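Local coordinates for type VI immunity protein Atu4351 (Agrobacterium fabrum, PDB 6ITW) that probably neutralises a toxic effector of the type VI secretion system, acting as the immunity partner (Tdi1) of an effector-immunity pair, at residues Gly55-Val69 with Thr84-Leu96. Numbering follows the deposited sequence.
Sequences GYFQFCNPEKYKSIV and THALGFSAFGKIL
Phe89 of strand 84-90 meets Gln58 of the neighbouring antiparallel strand 57-59, and Cys60 and Tyr65 that follow it, in the mixed sheet; both segments belong to the GAD-like domain. Gln58 and Phe89 form a hydrogen-bonded pair. Phe89 N donates to Gln58 O at 2.9 Å, nearly straight on to the carbonyl, and Gln58 N returns a bond to Phe89 O. On the same face of the sheet the CG of Gln58 sits over the Phe89 ring, 4.0 Å from its centroid, in a CH-pi contact. Chi1 of Phe89 (39°) puts CG between the backbone N and the carbonyl carbon, and the ring leans to strand 57-59. Gln58 OE1 accepts from Gly168 N and its NE2 donates to Gln169 O, so the buried amide is pinned on the side of strand 169-173. A water also bridges Gln58 NE2, Gly55 O and Phe89 O.

The edge of Phe89 points at the face of Tyr65 in a T-shaped pair, with centroids 5.3 Å apart and planes at 60°. Cys60 CB fills in beside Phe89 CE2 at 3.7 Å. Met197 of helix 193-200 also packs on Phe89.

The other face carries Phe57. Its CG is anti to the backbone N (chi1 -177°), which lays the ring along strand 84-90. CZ comes 3.7 Å from Gly88 CA. Leu96 CB stands at the ring edge.

Past the strand the chain turns into helix 66-73, which packs back on Ala86. Ala86 CB touches both Val69 CG2, at 4.0 Å, and the CB of Tyr65, the residue just before the helix. Nearby, Val69 CG1 touches Thr84 CB. A second water closes this end, donating to Pro62 O and accepting from Ala86 N at 3.0 Å.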
# COMPACT_ATOMS: atom_id res chain seq x y z
N GLY A 55 9.24 -10.39 -2.01
CA GLY A 55 8.03 -9.89 -2.63
C GLY A 55 6.91 -9.59 -1.66
O GLY A 55 5.84 -9.14 -2.08
N TYR A 56 7.13 -9.81 -0.36
CA TYR A 56 6.11 -9.52 0.64
C TYR A 56 5.79 -8.03 0.69
O TYR A 56 4.67 -7.65 1.07
CB TYR A 56 6.59 -10.03 2.00
CG TYR A 56 5.53 -10.17 3.06
CD1 TYR A 56 4.81 -11.36 3.20
CD2 TYR A 56 5.27 -9.12 3.94
CE1 TYR A 56 3.84 -11.49 4.19
CE2 TYR A 56 4.31 -9.24 4.93
CZ TYR A 56 3.60 -10.43 5.04
OH TYR A 56 2.65 -10.55 6.03
N PHE A 57 6.75 -7.18 0.33
CA PHE A 57 6.56 -5.75 0.18
C PHE A 57 7.53 -5.26 -0.88
O PHE A 57 8.62 -5.80 -1.04
CB PHE A 57 6.77 -5.00 1.52
CG PHE A 57 6.52 -3.50 1.44
CD1 PHE A 57 5.25 -2.96 1.65
CD2 PHE A 57 7.57 -2.62 1.18
CE1 PHE A 57 5.03 -1.58 1.60
CE2 PHE A 57 7.36 -1.25 1.11
CZ PHE A 57 6.09 -0.72 1.32
N GLN A 58 7.12 -4.27 -1.65
CA GLN A 58 7.99 -3.64 -2.62
C GLN A 58 7.70 -2.15 -2.61
O GLN A 58 6.57 -1.74 -2.33
CB GLN A 58 7.79 -4.19 -4.04
CG GLN A 58 6.42 -3.92 -4.62
CD GLN A 58 6.17 -4.70 -5.89
OE1 GLN A 58 6.37 -4.18 -6.99
NE2 GLN A 58 5.74 -5.97 -5.74
N PHE A 59 8.72 -1.35 -2.88
CA PHE A 59 8.54 0.09 -2.98
C PHE A 59 8.25 0.45 -4.42
O PHE A 59 8.64 -0.27 -5.36
CB PHE A 59 9.79 0.85 -2.52
CG PHE A 59 10.07 0.72 -1.06
CD1 PHE A 59 10.86 -0.34 -0.58
CD2 PHE A 59 9.57 1.65 -0.15
CE1 PHE A 59 11.13 -0.47 0.79
CE2 PHE A 59 9.84 1.53 1.21
CZ PHE A 59 10.63 0.46 1.68
N CYS A 60 7.55 1.57 -4.60
CA CYS A 60 7.14 2.01 -5.92
C CYS A 60 7.34 3.51 -6.04
O CYS A 60 7.35 4.24 -5.05
CB CYS A 60 5.67 1.64 -6.22
SG CYS A 60 4.42 2.48 -5.17
N ASN A 61 7.48 3.96 -7.28
CA ASN A 61 7.55 5.38 -7.57
C ASN A 61 6.15 5.99 -7.49
O ASN A 61 5.30 5.64 -8.31
CB ASN A 61 8.18 5.60 -8.94
CG ASN A 61 8.49 7.06 -9.22
OD1 ASN A 61 7.72 7.96 -8.87
ND2 ASN A 61 9.64 7.30 -9.86
N PRO A 62 5.88 6.90 -6.55
CA PRO A 62 4.52 7.48 -6.43
C PRO A 62 4.01 8.07 -7.72
O PRO A 62 2.80 8.05 -8.00
CB PRO A 62 4.66 8.57 -5.36
CG PRO A 62 6.00 8.38 -4.75
CD PRO A 62 6.84 7.60 -5.69
N GLU A 63 4.91 8.65 -8.52
CA GLU A 63 4.52 9.23 -9.79
C GLU A 63 3.91 8.17 -10.71
O GLU A 63 2.93 8.45 -11.41
CB GLU A 63 5.72 9.92 -10.43
CG GLU A 63 5.36 10.82 -11.61
CD GLU A 63 4.53 12.04 -11.20
OE1 GLU A 63 4.38 12.33 -9.98
OE2 GLU A 63 4.02 12.72 -12.12
N LYS A 64 4.44 6.94 -10.69
CA LYS A 64 3.99 5.90 -11.62
C LYS A 64 2.64 5.32 -11.23
O LYS A 64 1.93 4.80 -12.10
CB LYS A 64 5.05 4.80 -11.73
CG LYS A 64 6.30 5.28 -12.51
CD LYS A 64 7.53 4.37 -12.39
CE LYS A 64 7.31 3.01 -13.03
NZ LYS A 64 8.62 2.31 -13.31
N TYR A 65 2.24 5.42 -9.96
CA TYR A 65 1.00 4.84 -9.47
C TYR A 65 -0.03 5.87 -9.02
O TYR A 65 -1.01 5.50 -8.35
CB TYR A 65 1.30 3.87 -8.32
CG TYR A 65 2.07 2.64 -8.79
CD1 TYR A 65 3.45 2.69 -8.99
CD2 TYR A 65 1.41 1.45 -9.08
CE1 TYR A 65 4.16 1.58 -9.44
CE2 TYR A 65 2.11 0.32 -9.54
CZ TYR A 65 3.49 0.40 -9.71
OH TYR A 65 4.20 -0.69 -10.14
N LYS A 66 0.12 7.15 -9.39
CA LYS A 66 -0.80 8.18 -8.89
C LYS A 66 -2.21 8.02 -9.45
O LYS A 66 -3.20 8.38 -8.79
CB LYS A 66 -0.27 9.58 -9.20
CG LYS A 66 -0.14 9.86 -10.70
CD LYS A 66 0.84 11.01 -11.02
CE LYS A 66 0.22 12.38 -10.81
NZ LYS A 66 0.86 13.38 -11.73
N SER A 67 -2.35 7.46 -10.66
CA SER A 67 -3.68 7.18 -11.17
C SER A 67 -4.44 6.20 -10.28
O SER A 67 -5.67 6.28 -10.18
CB SER A 67 -3.61 6.64 -12.60
OG SER A 67 -2.83 5.46 -12.66
N ILE A 68 -3.74 5.26 -9.64
CA ILE A 68 -4.44 4.33 -8.75
C ILE A 68 -4.99 5.08 -7.55
O ILE A 68 -6.15 4.89 -7.16
CB ILE A 68 -3.52 3.17 -8.33
CG1 ILE A 68 -2.97 2.45 -9.56
CG2 ILE A 68 -4.26 2.22 -7.40
CD1 ILE A 68 -3.99 2.13 -10.61
N VAL A 69 -4.18 5.96 -6.96
CA VAL A 69 -4.66 6.82 -5.88
C VAL A 69 -5.83 7.67 -6.36
O VAL A 69 -6.84 7.83 -5.66
CB VAL A 69 -3.53 7.71 -5.34
CG1 VAL A 69 -4.05 8.52 -4.16
CG2 VAL A 69 -2.30 6.87 -4.97
N THR A 84 -2.11 12.55 -1.63
CA THR A 84 -1.89 11.19 -1.15
C THR A 84 -0.99 10.47 -2.15
O THR A 84 -1.27 10.46 -3.35
CB THR A 84 -3.20 10.43 -0.97
OG1 THR A 84 -4.12 11.25 -0.23
CG2 THR A 84 -2.95 9.11 -0.23
N HIS A 85 0.08 9.87 -1.64
CA HIS A 85 1.16 9.41 -2.50
C HIS A 85 1.47 7.95 -2.19
O HIS A 85 1.77 7.61 -1.05
CB HIS A 85 2.40 10.29 -2.30
CG HIS A 85 2.06 11.75 -2.32
ND1 HIS A 85 1.64 12.39 -3.47
CD2 HIS A 85 2.01 12.67 -1.33
CE1 HIS A 85 1.38 13.66 -3.18
NE2 HIS A 85 1.59 13.85 -1.89
N ALA A 86 1.40 7.11 -3.22
CA ALA A 86 1.66 5.68 -3.08
C ALA A 86 3.16 5.44 -2.96
O ALA A 86 3.92 5.78 -3.88
CB ALA A 86 1.07 4.92 -4.27
N LEU A 87 3.59 4.81 -1.86
CA LEU A 87 5.01 4.59 -1.62
C LEU A 87 5.46 3.15 -1.85
O LEU A 87 6.64 2.93 -2.17
CB LEU A 87 5.38 4.99 -0.19
CG LEU A 87 4.94 6.39 0.24
CD1 LEU A 87 5.33 6.65 1.69
CD2 LEU A 87 5.51 7.46 -0.69
N GLY A 88 4.56 2.18 -1.69
CA GLY A 88 4.89 0.78 -1.88
C GLY A 88 3.64 -0.05 -1.68
O GLY A 88 2.58 0.47 -1.30
N PHE A 89 3.76 -1.36 -1.92
CA PHE A 89 2.61 -2.22 -1.66
C PHE A 89 3.02 -3.64 -1.32
O PHE A 89 4.04 -4.16 -1.78
CB PHE A 89 1.63 -2.23 -2.85
CG PHE A 89 2.30 -2.22 -4.21
CD1 PHE A 89 2.63 -3.42 -4.85
CD2 PHE A 89 2.55 -1.02 -4.88
CE1 PHE A 89 3.20 -3.42 -6.12
CE2 PHE A 89 3.11 -1.01 -6.15
CZ PHE A 89 3.44 -2.20 -6.77
N SER A 90 2.18 -4.28 -0.50
CA SER A 90 2.29 -5.70 -0.23
C SER A 90 2.24 -6.53 -1.50
O SER A 90 2.00 -6.01 -2.60
CB SER A 90 1.16 -6.16 0.70
OG SER A 90 -0.03 -6.36 -0.05
N ALA A 91 2.43 -7.84 -1.34
CA ALA A 91 2.36 -8.78 -2.44
C ALA A 91 0.96 -8.91 -3.05
O ALA A 91 0.82 -9.46 -4.15
CB ALA A 91 2.84 -10.15 -1.95
N PHE A 92 -0.07 -8.45 -2.34
CA PHE A 92 -1.45 -8.50 -2.81
C PHE A 92 -1.98 -7.12 -3.19
O PHE A 92 -3.20 -6.94 -3.32
CB PHE A 92 -2.34 -9.16 -1.76
CG PHE A 92 -1.83 -10.50 -1.31
CD1 PHE A 92 -2.21 -11.66 -1.97
CD2 PHE A 92 -0.95 -10.60 -0.24
CE1 PHE A 92 -1.71 -12.89 -1.58
CE2 PHE A 92 -0.46 -11.83 0.16
CZ PHE A 92 -0.84 -12.98 -0.51
N GLY A 93 -1.11 -6.13 -3.35
CA GLY A 93 -1.57 -4.85 -3.85
C GLY A 93 -2.08 -3.91 -2.79
O GLY A 93 -2.72 -2.91 -3.12
N LYS A 94 -1.82 -4.20 -1.52
CA LYS A 94 -2.21 -3.30 -0.43
C LYS A 94 -1.18 -2.18 -0.34
O LYS A 94 -0.03 -2.42 0.07
CB LYS A 94 -2.33 -4.08 0.88
CG LYS A 94 -2.80 -3.29 2.10
CD LYS A 94 -3.11 -4.25 3.25
CE LYS A 94 -3.87 -3.59 4.40
NZ LYS A 94 -3.99 -4.51 5.60
N ILE A 95 -1.59 -0.97 -0.70
CA ILE A 95 -0.68 0.17 -0.87
C ILE A 95 -0.40 0.86 0.46
O ILE A 95 -1.32 1.23 1.20
CB ILE A 95 -1.28 1.16 -1.87
CG1 ILE A 95 -1.43 0.49 -3.24
CG2 ILE A 95 -0.45 2.44 -1.91
CD1 ILE A 95 -2.24 1.31 -4.24
N LEU A 96 0.89 1.05 0.75
CA LEU A 96 1.32 1.99 1.78
C LEU A 96 1.45 3.37 1.14
O LEU A 96 2.27 3.55 0.21
CB LEU A 96 2.65 1.57 2.40
CG LEU A 96 3.31 2.56 3.36
CD1 LEU A 96 2.33 3.02 4.42
CD2 LEU A 96 4.55 1.96 4.03
O HOH W 1 5.25 -6.62 -3.08
O HOH W 2 1.08 8.24 -6.00